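Local coordinates for protein BtGH115A (Bacteroides thetaiotaomicron, PDB 5BY3) that probably removes 4-O-methyl-glucuronic acid from decorated arabinogalactans as a family GH115 alpha-glucuronidase, at residues Trp132-Asp137 and Lys180-Ser185; Ala554-Val559 and Thr600-Ser605. All blocks are in the same frame, centred on the assembly; numbering follows the deposited sequence.

Interaction 1 (Trp132-Asp137 and Lys180-Ser185)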
loop_
_atom_site.group_PDB
_atom_site.type_symbol
_atom_site.label_atom_id
_atom_site.label_comp_id
_atom_site.label_asym_id
_atom_site.label_seq_id
_atom_site.Cartn_x
_atom_site.Cartn_y
_atom_site.Cartn_z
ATOM N N TRP A 132 -12.009 0.425 -10.722
ATOM C CA TRP A 132 -11.589 1.743 -11.161
ATOM C C TRP A 132 -12.415 2.314 -12.342
ATOM O O TRP A 132 -12.014 3.317 -12.971
ATOM C CB TRP A 132 -10.119 1.681 -11.507
ATOM C CG TRP A 132 -9.329 1.014 -10.442
ATOM C CD1 TRP A 132 -8.999 -0.286 -10.375
ATOM C CD2 TRP A 132 -8.818 1.624 -9.261
ATOM N NE1 TRP A 132 -8.284 -0.539 -9.221
ATOM C CE2 TRP A 132 -8.170 0.623 -8.520
ATOM C CE3 TRP A 132 -8.853 2.926 -8.759
ATOM C CZ2 TRP A 132 -7.538 0.878 -7.319
ATOM C CZ3 TRP A 132 -8.227 3.194 -7.563
ATOM C CH2 TRP A 132 -7.572 2.173 -6.849
ATOM N N GLU A 133 -13.533 1.641 -12.637
ATOM C CA GLU A 133 -14.627 2.118 -13.485
ATOM C C GLU A 133 -14.738 3.645 -13.472
ATOM O O GLU A 133 -14.653 4.310 -14.510
ATOM C CB GLU A 133 -15.922 1.469 -12.966
ATOM C CG GLU A 133 -17.248 2.004 -13.491
ATOM C CD GLU A 133 -17.911 3.004 -12.572
ATOM O OE1 GLU A 133 -18.037 2.751 -11.349
ATOM O OE2 GLU A 133 -18.338 4.055 -13.102
ATOM N N TRP A 134 -14.909 4.197 -12.285
ATOM C CA TRP A 134 -14.965 5.627 -12.123
ATOM C C TRP A 134 -13.595 6.219 -11.795
ATOM O O TRP A 134 -13.248 7.273 -12.356
ATOM C CB TRP A 134 -15.978 6.002 -11.050
ATOM C CG TRP A 134 -16.309 7.483 -11.093
ATOM C CD1 TRP A 134 -17.187 8.123 -11.951
ATOM C CD2 TRP A 134 -15.764 8.501 -10.240
ATOM N NE1 TRP A 134 -17.206 9.468 -11.670
ATOM C CE2 TRP A 134 -16.346 9.734 -10.637
ATOM C CE3 TRP A 134 -14.860 8.483 -9.170
ATOM C CZ2 TRP A 134 -16.046 10.939 -10.009
ATOM C CZ3 TRP A 134 -14.549 9.684 -8.540
ATOM C CH2 TRP A 134 -15.142 10.908 -8.970
ATOM N N TRP A 135 -12.840 5.543 -10.910
ATOM C CA TRP A 135 -11.656 6.121 -10.268
ATOM C C TRP A 135 -10.404 6.168 -11.169
ATOM O O TRP A 135 -9.456 6.949 -10.925
ATOM C CB TRP A 135 -11.364 5.433 -8.925
ATOM C CG TRP A 135 -12.166 6.022 -7.751
ATOM C CD1 TRP A 135 -13.397 5.579 -7.258
ATOM C CD2 TRP A 135 -11.815 7.165 -6.965
ATOM N NE1 TRP A 135 -13.792 6.376 -6.214
ATOM C CE2 TRP A 135 -12.843 7.349 -6.007
ATOM C CE3 TRP A 135 -10.718 8.056 -6.967
ATOM C CZ2 TRP A 135 -12.816 8.390 -5.085
ATOM C CZ3 TRP A 135 -10.682 9.079 -6.042
ATOM C CH2 TRP A 135 -11.745 9.254 -5.117
ATOM N N ALA A 136 -10.400 5.346 -12.209
ATOM C CA ALA A 136 -9.418 5.528 -13.261
ATOM C C ALA A 136 -10.060 5.473 -14.645
ATOM O O ALA A 136 -9.392 5.211 -15.626
ATOM C CB ALA A 136 -8.278 4.533 -13.130
ATOM N N ASP A 137 -11.369 5.702 -14.698
ATOM C CA ASP A 137 -12.106 5.825 -15.970
ATOM C C ASP A 137 -12.010 4.581 -16.801
ATOM O O ASP A 137 -11.957 4.673 -18.031
ATOM C CB ASP A 137 -11.616 7.022 -16.805
ATOM C CG ASP A 137 -11.588 8.288 -16.012
ATOM O OD1 ASP A 137 -12.673 8.875 -15.783
ATOM O OD2 ASP A 137 -10.487 8.681 -15.576
ATOM N N LYS A 180 -12.277 21.851 -4.591
ATOM C CA LYS A 180 -12.434 22.790 -5.727
ATOM C C LYS A 180 -12.958 22.136 -7.021
ATOM O O LYS A 180 -13.758 22.741 -7.716
ATOM C CB LYS A 180 -11.154 23.604 -6.007
ATOM C CG LYS A 180 -10.313 23.924 -4.787
ATOM C CD LYS A 180 -10.360 25.358 -4.300
ATOM C CE LYS A 180 -8.922 25.708 -3.903
ATOM N NZ LYS A 180 -8.733 26.975 -3.155
ATOM N N THR A 181 -12.549 20.901 -7.316
ATOM C CA THR A 181 -12.952 20.277 -8.559
ATOM C C THR A 181 -14.178 19.376 -8.489
ATOM O O THR A 181 -15.110 19.553 -9.274
ATOM C CB THR A 181 -11.810 19.518 -9.191
ATOM O OG1 THR A 181 -10.640 20.347 -9.193
ATOM C CG2 THR A 181 -12.193 19.145 -10.609
ATOM N N TYR A 182 -14.205 18.430 -7.550
ATOM C CA TYR A 182 -15.301 17.468 -7.507
ATOM C C TYR A 182 -16.496 17.848 -6.653
ATOM O O TYR A 182 -17.636 17.640 -7.062
ATOM C CB TYR A 182 -14.802 16.073 -7.130
ATOM C CG TYR A 182 -15.908 15.057 -7.180
ATOM C CD1 TYR A 182 -16.499 14.712 -8.389
ATOM C CD2 TYR A 182 -16.408 14.495 -6.008
ATOM C CE1 TYR A 182 -17.549 13.801 -8.435
ATOM C CE2 TYR A 182 -17.451 13.584 -6.036
ATOM C CZ TYR A 182 -18.012 13.239 -7.254
ATOM O OH TYR A 182 -19.031 12.335 -7.292
ATOM N N GLU A 183 -16.245 18.353 -5.447
ATOM C CA GLU A 183 -17.328 18.777 -4.559
ATOM C C GLU A 183 -16.966 20.169 -4.039
ATOM O O GLU A 183 -16.511 20.294 -2.882
ATOM C CB GLU A 183 -17.441 17.792 -3.416
ATOM C CG GLU A 183 -18.707 17.870 -2.581
ATOM C CD GLU A 183 -18.646 16.921 -1.404
ATOM O OE1 GLU A 183 -17.646 16.169 -1.304
ATOM O OE2 GLU A 183 -19.591 16.915 -0.584
ATOM N N PRO A 184 -17.112 21.210 -4.905
ATOM C CA PRO A 184 -16.582 22.553 -4.591
ATOM C C PRO A 184 -17.234 23.094 -3.314
ATOM O O PRO A 184 -18.452 23.080 -3.172
ATOM C CB PRO A 184 -16.981 23.383 -5.822
ATOM C CG PRO A 184 -17.233 22.378 -6.910
ATOM C CD PRO A 184 -17.824 21.205 -6.207
ATOM N N SER A 185 -16.425 23.477 -2.350
ATOM C CA SER A 185 -16.973 23.909 -1.087
ATOM C C SER A 185 -16.309 25.206 -0.668
ATOM O O SER A 185 -15.184 25.507 -1.067
ATOM C CB SER A 185 -16.841 22.812 -0.022
ATOM O OG SER A 185 -17.182 23.312 1.258
#

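Interaction 2 (Ala554-Val559 and Thr600-Ser605)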
loop_
_atom_site.group_PDB
_atom_site.type_symbol
_atom_site.label_atom_id
_atom_site.label_comp_id
_atom_site.label_asym_id
_atom_site.label_seq_id
_atom_site.Cartn_x
_atom_site.Cartn_y
_atom_site.Cartn_z
ATOM N N ALA A 554 -7.710 5.897 -19.047
ATOM C CA ALA A 554 -7.096 4.930 -18.133
ATOM C C ALA A 554 -5.660 4.678 -18.538
ATOM O O ALA A 554 -4.757 4.483 -17.690
ATOM C CB ALA A 554 -7.872 3.622 -18.111
ATOM N N TYR A 555 -5.419 4.717 -19.836
ATOM C CA TYR A 555 -4.053 4.502 -20.273
ATOM C C TYR A 555 -3.162 5.672 -19.823
ATOM O O TYR A 555 -2.050 5.453 -19.360
ATOM C CB TYR A 555 -3.986 4.273 -21.784
ATOM C CG TYR A 555 -2.617 3.853 -22.279
ATOM C CD1 TYR A 555 -2.116 2.564 -22.022
ATOM C CD2 TYR A 555 -1.820 4.744 -22.984
ATOM C CE1 TYR A 555 -0.861 2.178 -22.475
ATOM C CE2 TYR A 555 -0.574 4.363 -23.452
ATOM C CZ TYR A 555 -0.100 3.099 -23.191
ATOM O OH TYR A 555 1.126 2.754 -23.656
ATOM N N PHE A 556 -3.643 6.899 -19.918
ATOM C CA PHE A 556 -2.764 7.993 -19.554
ATOM C C PHE A 556 -2.496 7.928 -18.043
ATOM O O PHE A 556 -1.360 8.038 -17.588
ATOM C CB PHE A 556 -3.314 9.368 -19.987
ATOM C CG PHE A 556 -2.307 10.481 -19.832
ATOM C CD1 PHE A 556 -1.432 10.799 -20.873
ATOM C CD2 PHE A 556 -2.200 11.191 -18.619
ATOM C CE1 PHE A 556 -0.467 11.804 -20.706
ATOM C CE2 PHE A 556 -1.258 12.198 -18.451
ATOM C CZ PHE A 556 -0.394 12.515 -19.497
ATOM N N GLU A 557 -3.573 7.713 -17.306
ATOM C CA GLU A 557 -3.577 7.586 -15.853
ATOM C C GLU A 557 -2.725 6.455 -15.294
ATOM O O GLU A 557 -1.948 6.694 -14.372
ATOM C CB GLU A 557 -5.020 7.456 -15.356
ATOM C CG GLU A 557 -5.752 8.772 -15.400
ATOM C CD GLU A 557 -7.226 8.616 -15.210
ATOM O OE1 GLU A 557 -7.635 8.059 -14.171
ATOM O OE2 GLU A 557 -7.975 9.084 -16.098
ATOM N N LEU A 558 -2.829 5.267 -15.893
ATOM C CA LEU A 558 -2.237 4.048 -15.323
ATOM C C LEU A 558 -0.909 3.615 -15.936
ATOM O O LEU A 558 -0.113 2.959 -15.277
ATOM C CB LEU A 558 -3.254 2.910 -15.384
ATOM C CG LEU A 558 -4.628 3.244 -14.728
ATOM C CD1 LEU A 558 -5.687 2.245 -15.130
ATOM C CD2 LEU A 558 -4.570 3.320 -13.220
ATOM N N VAL A 559 -0.660 3.981 -17.185
ATOM C CA VAL A 559 0.584 3.612 -17.865
ATOM C C VAL A 559 1.378 4.842 -18.295
ATOM O O VAL A 559 2.504 5.016 -17.861
ATOM C CB VAL A 559 0.334 2.635 -19.062
ATOM C CG1 VAL A 559 1.634 2.169 -19.665
ATOM C CG2 VAL A 559 -0.406 1.396 -18.609
ATOM N N THR A 600 1.779 16.731 -16.648
ATOM C CA THR A 600 0.926 17.023 -15.502
ATOM C C THR A 600 -0.283 17.890 -15.898
ATOM O O THR A 600 -1.401 17.722 -15.317
ATOM C CB THR A 600 1.738 17.669 -14.369
ATOM O OG1 THR A 600 2.887 16.872 -14.144
ATOM C CG2 THR A 600 0.932 17.791 -13.066
ATOM N N GLN A 601 -0.069 18.797 -16.862
ATOM C CA GLN A 601 -1.178 19.575 -17.453
ATOM C C GLN A 601 -2.180 18.658 -18.126
ATOM O O GLN A 601 -3.389 18.851 -18.001
ATOM C CB GLN A 601 -0.693 20.605 -18.484
ATOM C CG GLN A 601 -0.181 21.932 -17.933
ATOM C CD GLN A 601 -1.285 22.930 -17.582
ATOM O OE1 GLN A 601 -2.406 22.556 -17.195
ATOM N NE2 GLN A 601 -0.958 24.223 -17.697
ATOM N N HIS A 602 -1.682 17.658 -18.846
ATOM C CA HIS A 602 -2.564 16.713 -19.516
ATOM C C HIS A 602 -3.402 15.924 -18.493
ATOM O O HIS A 602 -4.625 15.834 -18.646
ATOM C CB HIS A 602 -1.802 15.810 -20.484
ATOM C CG HIS A 602 -2.690 15.063 -21.426
ATOM N ND1 HIS A 602 -3.370 15.675 -22.454
ATOM C CD2 HIS A 602 -3.021 13.752 -21.490
ATOM C CE1 HIS A 602 -4.076 14.775 -23.113
ATOM N NE2 HIS A 602 -3.871 13.595 -22.556
ATOM N N TYR A 603 -2.749 15.433 -17.433
ATOM C CA TYR A 603 -3.421 14.718 -16.339
ATOM C C TYR A 603 -4.629 15.506 -15.833
ATOM O O TYR A 603 -5.749 14.985 -15.700
ATOM C CB TYR A 603 -2.459 14.499 -15.149
ATOM C CG TYR A 603 -2.850 13.361 -14.229
ATOM C CD1 TYR A 603 -3.855 13.510 -13.275
ATOM C CD2 TYR A 603 -2.213 12.121 -14.333
ATOM C CE1 TYR A 603 -4.204 12.475 -12.439
ATOM C CE2 TYR A 603 -2.558 11.066 -13.514
ATOM C CZ TYR A 603 -3.542 11.249 -12.559
ATOM O OH TYR A 603 -3.884 10.193 -11.766
ATOM N N ASN A 604 -4.361 16.777 -15.559
ATOM C CA ASN A 604 -5.281 17.656 -14.892
ATOM C C ASN A 604 -6.374 18.177 -15.834
ATOM O O ASN A 604 -7.270 18.909 -15.397
ATOM C CB ASN A 604 -4.472 18.794 -14.230
ATOM C CG ASN A 604 -3.939 18.407 -12.839
ATOM O OD1 ASN A 604 -4.685 17.906 -11.985
ATOM N ND2 ASN A 604 -2.648 18.646 -12.608
ATOM N N SER A 605 -6.313 17.779 -17.109
ATOM C CA SER A 605 -7.254 18.270 -18.133
ATOM C C SER A 605 -8.002 17.144 -18.837
ATOM O O SER A 605 -8.932 17.396 -19.585
ATOM C CB SER A 605 -6.552 19.194 -19.156
ATOM O OG SER A 605 -5.605 18.489 -19.932
HETATM O O HOH W 1 -3.255 7.790 -12.028
#

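Interaction 1 (Trp132-Asp137 and Lys180-Ser185)
The benzene half of the Trp134 indole and the ring of Tyr182 approach from opposite directions and meet as an offset edge-to-face (T-shaped) pair, with the indole supplying the edge. The six-membered ring of Trp134 and the Tyr182 ring have their centroids 5.3 Å apart and their planes at 64°. Trp134 CZ2 comes to 3.6 Å from Tyr182 CE1, while Trp134 CH2 lies over one face of the tyrosine, displaced toward its rim. Such a contact, small and without any hydrogen bond across it, illustrates how a single aromatic pair can join distant parts of a chain: the loop after helix 113-126 on one side and, on the other, the last turn of helix 174-182, which lies within the GH115 family region of the TIM-barrel clan. Tyr182 reaches across because its CG stands anti to the backbone N (chi1 -176°). The indole is steadied from its own segment, since Trp134 CZ3 sits 3.8 Å above the Trp135 ring, over its centre. The phenol end of Tyr182 has its main polar partner in Arg198. With an alanine in place of Tyr182, the edge of the Trp134 indole would probably lose the face it packs against, and Arg198 the phenol oxygen it pairs with.

Interaction 2 (Ala554-Val559 and Thr600-Ser605)
Water 1 bridges Glu557 and Tyr603, donating to Glu557 O at 2.9 Å and accepting from Tyr603 OH at 2.5 Å. It lies at the edge of the Tyr603 ring, in its plane, so the phenol proton is directed along the ring plane into the bridge, fixing the hydroxyl's rotation. Beside this polar link the contact is aromatic. His602 presents its CD2 edge to the face of Phe556: His602 CD2 stands 3.2 Å above the phenylalanine plane, over its centre, and 3.3 Å from Phe556 CE1. The ring centroids of Phe556 and His602 are 4.5 Å apart and the planes meet at 66°, a T-shaped stack with the imidazole as its stem. Helices 552-580 and 587-603, consecutive in the chain, form an antiparallel helical hairpin, and these residues join the start of the first helix to the end of the second. Glu557 and Tyr603 have the nearest CA atoms, 7.2 Å apart. Phe556 swings into the interface with CG anti to its own N (chi1 -170°), and its CE2 also packs 4.2 Å from Tyr603 CB. The Tyr603 ring also lies edge-to-face with Tyr561, and the side chain of Tyr603 is about 9 Å from the bound nickel ion. Glu557 turns its carboxylate to a different partner, forming a salt bridge through OE1 with Lys438.

From the N terminus, interaction 1 comes first, closing a loop of 42 residues between the loop that follows helix 113-126 and the end of helix 174-182. Interaction 2 opens much later and closes a second loop of 40 residues, mostly helical. The two are thus in series, neither nesting nor crossing, yet they touch in space, their centres 14 Å apart. Asp137 OD2 and Glu557 OE2 lie only 2.6 Å apart, with lysines close by: Lys610 forms a salt bridge with Asp137, and Lys438 joins Trp135 O as well as Glu557. Residues 132-137 therefore face both the GH115 family region and the later helical hairpin.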